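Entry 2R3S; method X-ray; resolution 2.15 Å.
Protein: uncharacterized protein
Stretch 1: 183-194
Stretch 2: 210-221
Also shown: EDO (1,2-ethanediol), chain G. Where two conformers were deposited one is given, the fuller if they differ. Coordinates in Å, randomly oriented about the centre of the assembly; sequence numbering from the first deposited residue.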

# COMPACT_ATOMS: atom_id res chain seq x y z
N VAL A 183 -0.92 -32.21 -16.24
CA VAL A 183 -1.01 -33.66 -16.03
C VAL A 183 -1.29 -34.30 -17.41
O VAL A 183 -0.59 -35.21 -17.81
CB VAL A 183 -2.07 -34.03 -14.96
CG1 VAL A 183 -2.26 -35.52 -14.88
CG2 VAL A 183 -1.65 -33.48 -13.59
N ALA A 184 -2.24 -33.77 -18.16
CA ALA A 184 -2.56 -34.30 -19.50
C ALA A 184 -1.37 -34.22 -20.42
O ALA A 184 -1.10 -35.17 -21.15
CB ALA A 184 -3.79 -33.58 -20.11
N GLN A 185 -0.63 -33.11 -20.38
CA GLN A 185 0.55 -32.92 -21.25
C GLN A 185 1.60 -34.01 -21.03
O GLN A 185 2.25 -34.45 -21.97
CB GLN A 185 1.18 -31.54 -21.01
CG GLN A 185 2.64 -31.39 -21.47
CD GLN A 185 3.32 -30.14 -20.93
OE1 GLN A 185 2.67 -29.20 -20.50
NE2 GLN A 185 4.65 -30.14 -20.96
N HIS A 186 1.79 -34.44 -19.78
CA HIS A 186 2.84 -35.42 -19.44
C HIS A 186 2.36 -36.87 -19.37
O HIS A 186 3.17 -37.77 -19.23
CB HIS A 186 3.53 -35.03 -18.13
CG HIS A 186 4.25 -33.73 -18.23
ND1 HIS A 186 5.31 -33.53 -19.09
CD2 HIS A 186 4.02 -32.53 -17.63
CE1 HIS A 186 5.72 -32.28 -18.99
NE2 HIS A 186 4.95 -31.65 -18.11
N ASN A 187 1.05 -37.06 -19.47
CA ASN A 187 0.44 -38.37 -19.40
C ASN A 187 -0.59 -38.53 -20.53
O ASN A 187 -1.76 -38.19 -20.36
CB ASN A 187 -0.24 -38.56 -18.04
CG ASN A 187 0.74 -38.44 -16.87
OD1 ASN A 187 1.43 -39.40 -16.52
ND2 ASN A 187 0.79 -37.25 -16.24
N PRO A 188 -0.15 -39.04 -21.70
CA PRO A 188 -0.98 -39.24 -22.91
C PRO A 188 -2.28 -40.03 -22.74
O PRO A 188 -3.20 -39.87 -23.54
CB PRO A 188 -0.04 -39.98 -23.85
CG PRO A 188 1.30 -39.52 -23.45
CD PRO A 188 1.24 -39.44 -21.96
N ASN A 189 -2.37 -40.87 -21.71
CA ASN A 189 -3.60 -41.63 -21.46
C ASN A 189 -4.46 -41.04 -20.35
O ASN A 189 -5.44 -41.66 -19.94
CB ASN A 189 -3.24 -43.07 -21.12
CG ASN A 189 -2.32 -43.69 -22.14
OD1 ASN A 189 -2.62 -43.69 -23.34
ND2 ASN A 189 -1.17 -44.19 -21.69
N ALA A 190 -4.12 -39.85 -19.86
CA ALA A 190 -4.88 -39.24 -18.79
C ALA A 190 -6.10 -38.56 -19.40
O ALA A 190 -6.01 -37.92 -20.44
CB ALA A 190 -4.02 -38.25 -18.03
N GLU A 191 -7.24 -38.72 -18.73
CA GLU A 191 -8.44 -37.96 -19.04
C GLU A 191 -8.68 -37.02 -17.87
O GLU A 191 -8.69 -37.47 -16.72
CB GLU A 191 -9.65 -38.88 -19.23
CG GLU A 191 -9.54 -39.85 -20.42
CD GLU A 191 -9.78 -39.19 -21.77
OE1 GLU A 191 -10.54 -38.19 -21.82
OE2 GLU A 191 -9.21 -39.67 -22.77
N ILE A 192 -8.91 -35.74 -18.17
CA ILE A 192 -9.01 -34.67 -17.18
C ILE A 192 -10.43 -34.16 -17.06
O ILE A 192 -11.09 -33.86 -18.06
CB ILE A 192 -8.11 -33.46 -17.51
CG1 ILE A 192 -6.70 -33.89 -17.95
CG2 ILE A 192 -8.05 -32.53 -16.33
CD1 ILE A 192 -5.93 -34.77 -16.96
N PHE A 193 -10.91 -34.05 -15.84
CA PHE A 193 -12.20 -33.47 -15.57
C PHE A 193 -12.01 -32.23 -14.71
O PHE A 193 -11.51 -32.32 -13.57
CB PHE A 193 -13.12 -34.49 -14.90
CG PHE A 193 -13.45 -35.65 -15.77
CD1 PHE A 193 -12.50 -36.64 -15.99
CD2 PHE A 193 -14.67 -35.74 -16.39
CE1 PHE A 193 -12.77 -37.71 -16.83
CE2 PHE A 193 -14.95 -36.80 -17.21
CZ PHE A 193 -13.99 -37.80 -17.42
N GLY A 194 -12.43 -31.10 -15.24
CA GLY A 194 -12.33 -29.83 -14.55
C GLY A 194 -13.63 -29.39 -13.98
O GLY A 194 -14.65 -29.37 -14.67
N ILE A 210 -5.39 -24.61 -26.55
CA ILE A 210 -4.03 -24.08 -26.82
C ILE A 210 -2.91 -25.14 -26.58
O ILE A 210 -1.92 -25.19 -27.31
CB ILE A 210 -3.78 -22.80 -25.97
CG1 ILE A 210 -4.69 -21.66 -26.42
CG2 ILE A 210 -2.33 -22.34 -26.05
CD1 ILE A 210 -4.74 -20.47 -25.43
N GLN A 211 -3.06 -25.98 -25.56
CA GLN A 211 -2.01 -26.92 -25.20
C GLN A 211 -2.04 -28.27 -25.93
O GLN A 211 -1.12 -29.06 -25.80
CB GLN A 211 -2.05 -27.16 -23.68
CG GLN A 211 -1.70 -25.92 -22.88
CD GLN A 211 -0.30 -25.42 -23.20
OE1 GLN A 211 0.66 -26.22 -23.20
NE2 GLN A 211 -0.18 -24.13 -23.50
N GLY A 212 -3.10 -28.52 -26.70
CA GLY A 212 -3.19 -29.73 -27.52
C GLY A 212 -3.81 -30.93 -26.82
O GLY A 212 -3.52 -32.06 -27.17
N VAL A 213 -4.67 -30.67 -25.83
CA VAL A 213 -5.24 -31.73 -25.01
C VAL A 213 -6.75 -31.57 -24.84
O VAL A 213 -7.35 -32.18 -23.95
CB VAL A 213 -4.48 -31.84 -23.64
CG1 VAL A 213 -2.99 -31.99 -23.90
CG2 VAL A 213 -4.74 -30.64 -22.72
N ALA A 214 -7.37 -30.78 -25.70
CA ALA A 214 -8.79 -30.49 -25.62
C ALA A 214 -9.65 -31.76 -25.60
O ALA A 214 -10.66 -31.83 -24.88
CB ALA A 214 -9.22 -29.59 -26.78
N SER A 215 -9.25 -32.77 -26.39
CA SER A 215 -10.05 -33.99 -26.50
C SER A 215 -10.01 -34.85 -25.23
O SER A 215 -10.78 -35.80 -25.11
CB SER A 215 -9.55 -34.83 -27.66
OG SER A 215 -8.25 -35.33 -27.39
N ARG A 216 -9.07 -34.57 -24.33
CA ARG A 216 -8.92 -35.29 -23.08
C ARG A 216 -9.22 -34.39 -21.92
O ARG A 216 -8.84 -34.68 -20.77
CB ARG A 216 -7.49 -35.83 -22.96
CG ARG A 216 -7.09 -36.67 -24.14
CD ARG A 216 -5.86 -37.46 -23.86
NE ARG A 216 -4.66 -36.70 -24.13
CZ ARG A 216 -3.70 -36.44 -23.25
NH1 ARG A 216 -3.77 -36.86 -21.99
NH2 ARG A 216 -2.64 -35.74 -23.65
N TYR A 217 -9.92 -33.30 -22.22
CA TYR A 217 -10.30 -32.31 -21.25
C TYR A 217 -11.82 -32.20 -21.20
O TYR A 217 -12.44 -31.82 -22.17
CB TYR A 217 -9.68 -30.93 -21.56
CG TYR A 217 -9.69 -30.10 -20.32
CD1 TYR A 217 -8.68 -30.24 -19.37
CD2 TYR A 217 -10.75 -29.26 -20.03
CE1 TYR A 217 -8.71 -29.53 -18.19
CE2 TYR A 217 -10.79 -28.55 -18.85
CZ TYR A 217 -9.77 -28.69 -17.94
OH TYR A 217 -9.79 -27.98 -16.77
N HIS A 218 -12.40 -32.53 -20.05
CA HIS A 218 -13.85 -32.57 -19.88
C HIS A 218 -14.27 -31.65 -18.76
O HIS A 218 -13.52 -31.46 -17.83
CB HIS A 218 -14.28 -34.02 -19.58
CG HIS A 218 -13.60 -35.04 -20.45
ND1 HIS A 218 -13.88 -35.18 -21.79
CD2 HIS A 218 -12.61 -35.92 -20.17
CE1 HIS A 218 -13.10 -36.13 -22.29
NE2 HIS A 218 -12.33 -36.60 -21.33
N THR A 219 -15.46 -31.09 -18.81
CA THR A 219 -15.86 -30.10 -17.82
C THR A 219 -17.11 -30.52 -17.06
O THR A 219 -18.01 -31.15 -17.61
CB THR A 219 -16.04 -28.67 -18.43
OG1 THR A 219 -17.20 -28.64 -19.28
CG2 THR A 219 -14.81 -28.26 -19.23
N ILE A 220 -17.15 -30.21 -15.77
CA ILE A 220 -18.31 -30.42 -14.93
C ILE A 220 -18.57 -29.05 -14.36
O ILE A 220 -17.89 -28.64 -13.42
CB ILE A 220 -18.02 -31.43 -13.80
CG1 ILE A 220 -17.58 -32.77 -14.37
CG2 ILE A 220 -19.24 -31.64 -12.95
CD1 ILE A 220 -17.07 -33.72 -13.36
N ALA A 221 -19.51 -28.33 -14.95
CA ALA A 221 -19.78 -26.95 -14.57
C ALA A 221 -20.64 -26.91 -13.31
O ALA A 221 -21.55 -27.72 -13.14
CB ALA A 221 -20.47 -26.22 -15.70
C1 EDO G . -0.24 -32.75 -28.25
O1 EDO G . 1.14 -32.38 -28.12
C2 EDO G . -0.86 -31.83 -29.30
O2 EDO G . -2.26 -32.07 -29.48
O HOH W 1 -10.77 -38.63 -24.72

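The guanidinium of Arg216 gathers three backbone carbonyls of the other stretch. Its NH2 donates to Ala184 O at 3.0 Å, and its NH1 donates to the same oxygen at 3.3 Å. NH1 also donates to Ala190 O at 2.9 Å. A weak bond, bent at the hydrogen, joins NH1 to Asn187 O, also at 2.9 Å. These carbonyls lie where the helix ends and the chain turns. Asn187 is the first residue to leave helical geometry, and a type I turn runs from Asn187 to Ala190. Asn187 O also accepts Ala190 N within the turn, and Ala184 O takes only a weak bond from Asn187 N. Each still has room for a cationic donor. The arginine therefore ties the last turn of the helix and the turn that follows, up to the residue before the strand, to the second stretch. Pro188 O lies over one face of the guanidinium, but its angle to NH1 is too poor for a hydrogen bond.

Beyond the turn, the two chains run side by side as parallel strands. Ile192 pairs with Tyr217, Phe193 with His218, and Gly194 with Thr219. Four backbone bonds hold the register. Ile192 N donates to Arg216 O (2.8 Å), and His218 N donates to Ile192 O (2.7 Å). Gly194 N then donates to His218 O (2.8 Å), and Ile220 N to Gly194 O (2.9 Å). The alternation of donor and acceptor is typical of a parallel pair.

Glu191 and His218 make a very short hydrogen bond, with His218 NE2 donating to Glu191 OE1 at 2.4 Å. The carboxylate oxygen lies near the plane of the imidazole, in line with the N-H. Water 1 donates to Glu191 OE2 at 2.7 Å and to Ser215 O at 2.9 Å, so it bridges the two stretches.

Phe193 and His218 share one face of the sheet. Their rings meet obliquely, with planes at 40° and centroids 4.7 Å apart. His218 CB also makes an off-centre CH-pi contact with the Phe193 ring. Ile192 and Tyr217 share the other face, where Ile192 CG2 packs 3.6 Å from Tyr217 CE1. Gly194 leaves room for the tyrosine hydroxyl: a CB there would lie 2.5 Å from Tyr217 OH, a clash.

In the helix, Ala184 points its CB toward Val213, whose own CB points back, with Ala184 CB 4.0 Å from Val213 CB. This small apolar contact lies beside the Arg216 guanidinium, whose NH1 is 3.8 Å from Ala184 CB. At Gly212, positive phi closes a Schellman motif. Ethanediol, probably from the crystallisation liquor, donates from EDO O2 to Gly212 O at 2.6 Å.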